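Local coordinates for protein aminodeoxyfutalosine deaminase (Deinococcus radiodurans, PDB 2IMR) that catalyses the zinc-dependent deamination of aminodeoxyfutalosine to futalosine in menaquinone biosynthesis and, less efficiently, deaminates adenosine and several of its derivatives, at residues A[170-174]-A[235-239]. Sequence-based numbering, arbitrary orientation.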
loop_
_atom_site.group_PDB
_atom_site.type_symbol
_atom_site.label_atom_id
_atom_site.label_comp_id
_atom_site.label_asym_id
_atom_site.label_seq_id
_atom_site.Cartn_x
_atom_site.Cartn_y
_atom_site.Cartn_z
ATOM N N GLY A 170 1.658 11.511 4.494
ATOM C CA GLY A 170 1.590 10.067 4.628
ATOM C C GLY A 170 2.756 9.530 5.432
ATOM O O GLY A 170 3.144 10.119 6.443
ATOM N N THR A 171 3.322 8.415 4.983
ATOM C CA THR A 171 4.448 7.801 5.669
ATOM C C THR A 171 5.550 7.391 4.701
ATOM O O THR A 171 5.273 6.873 3.621
ATOM C CB THR A 171 4.007 6.531 6.424
ATOM O OG1 THR A 171 2.967 6.865 7.351
ATOM C CG2 THR A 171 5.185 5.913 7.168
ATOM N N LEU A 172 6.796 7.625 5.101
ATOM C CA LEU A 172 7.961 7.239 4.303
ATOM C C LEU A 172 8.645 6.120 5.084
ATOM O O LEU A 172 9.227 6.367 6.144
ATOM C CB LEU A 172 8.930 8.417 4.146
ATOM C CG LEU A 172 8.345 9.684 3.517
ATOM C CD1 LEU A 172 9.422 10.763 3.455
ATOM C CD2 LEU A 172 7.806 9.367 2.126
ATOM N N TYR A 173 8.556 4.898 4.564
ATOM C CA TYR A 173 9.140 3.721 5.202
ATOM C C TYR A 173 10.548 3.419 4.681
ATOM O O TYR A 173 10.736 3.211 3.479
ATOM C CB TYR A 173 8.262 2.496 4.938
ATOM C CG TYR A 173 6.803 2.635 5.323
ATOM C CD1 TYR A 173 6.339 2.194 6.562
ATOM C CD2 TYR A 173 5.875 3.152 4.416
ATOM C CE1 TYR A 173 4.985 2.255 6.884
ATOM C CE2 TYR A 173 4.525 3.221 4.725
ATOM C CZ TYR A 173 4.083 2.769 5.956
ATOM O OH TYR A 173 2.739 2.810 6.239
ATOM N N PHE A 174 11.522 3.369 5.586
ATOM C CA PHE A 174 12.907 3.078 5.210
ATOM C C PHE A 174 13.033 1.567 5.063
ATOM O O PHE A 174 12.807 0.825 6.013
ATOM C CB PHE A 174 13.872 3.596 6.286
ATOM C CG PHE A 174 15.326 3.497 5.907
ATOM C CD1 PHE A 174 15.762 3.903 4.647
ATOM C CD2 PHE A 174 16.268 3.034 6.823
ATOM C CE1 PHE A 174 17.115 3.851 4.304
ATOM C CE2 PHE A 174 17.625 2.976 6.493
ATOM C CZ PHE A 174 18.050 3.386 5.230
ATOM N N LEU A 235 6.830 3.615 15.453
ATOM C CA LEU A 235 7.074 3.768 14.020
ATOM C C LEU A 235 6.213 2.796 13.217
ATOM O O LEU A 235 6.217 1.595 13.476
ATOM C CB LEU A 235 8.547 3.503 13.694
ATOM C CG LEU A 235 9.593 4.509 14.172
ATOM C CD1 LEU A 235 10.977 3.969 13.872
ATOM C CD2 LEU A 235 9.380 5.849 13.481
ATOM N N PRO A 236 5.455 3.303 12.232
ATOM C CA PRO A 236 4.622 2.398 11.439
ATOM C C PRO A 236 5.486 1.407 10.661
ATOM O O PRO A 236 6.638 1.698 10.324
ATOM C CB PRO A 236 3.834 3.349 10.535
ATOM C CG PRO A 236 4.728 4.533 10.409
ATOM C CD PRO A 236 5.257 4.701 11.816
ATOM N N LEU A 237 4.931 0.228 10.404
ATOM C CA LEU A 237 5.642 -0.820 9.683
ATOM C C LEU A 237 4.887 -1.293 8.451
ATOM O O LEU A 237 3.661 -1.262 8.413
ATOM C CB LEU A 237 5.846 -2.046 10.585
ATOM C CG LEU A 237 6.848 -2.061 11.741
ATOM C CD1 LEU A 237 6.519 -3.230 12.667
ATOM C CD2 LEU A 237 8.263 -2.187 11.206
ATOM N N GLN A 238 5.642 -1.716 7.442
ATOM C CA GLN A 238 5.082 -2.300 6.225
ATOM C C GLN A 238 6.039 -3.415 5.832
ATOM O O GLN A 238 7.256 -3.206 5.759
ATOM C CB GLN A 238 4.943 -1.282 5.085
ATOM C CG GLN A 238 3.513 -0.763 4.928
ATOM C CD GLN A 238 3.265 -0.033 3.611
ATOM O OE1 GLN A 238 3.717 -0.466 2.553
ATOM N NE2 GLN A 238 2.521 1.067 3.672
ATOM N N ILE A 239 5.488 -4.603 5.617
ATOM C CA ILE A 239 6.268 -5.779 5.232
ATOM C C ILE A 239 5.589 -6.412 4.011
ATOM O O ILE A 239 4.371 -6.590 4.009
ATOM C CB ILE A 239 6.282 -6.848 6.369
ATOM C CG1 ILE A 239 6.724 -6.216 7.690
ATOM C CG2 ILE A 239 7.219 -8.004 5.997
ATOM C CD1 ILE A 239 6.589 -7.146 8.886
HETATM O O HOH W 1 2.072 0.875 8.204
#
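Strand residues 170-174 and the segment 235-239, a loop running into a strand at Q238, approach closest at Y173 and L237, whose CA atoms are 7.3 Å apart, so side chains bridge the gap. Y173 contributes the largest buried area, 93 Å². Q238 CG sits over one ring face, 4.0 Å from the centroid, in a CH-pi contact, while the P236 carbonyl lies at the ring edge, with O 3.8 Å from Y173 CD1. P236 CB also packs 4.0 Å from Y173 CE1, and T171 CG2 touches P236 CG at 3.6 Å. A water 2.8 Å from Y173 OH donates to L237 O at 2.7 Å, linking ring and backbone. Q238 OE1 accepts a hydrogen bond from ND1 of the zinc ligand H99, placing this contact beside the metal site. In the TIM-barrel fold of the amidohydrolases, strand 206-212 runs between the two: it pairs with strand 170-176, and its S211 OG hydrogen-bonds Q238 O. Outside, L172 packs on helix 156-163 and L237 on helix 220-233.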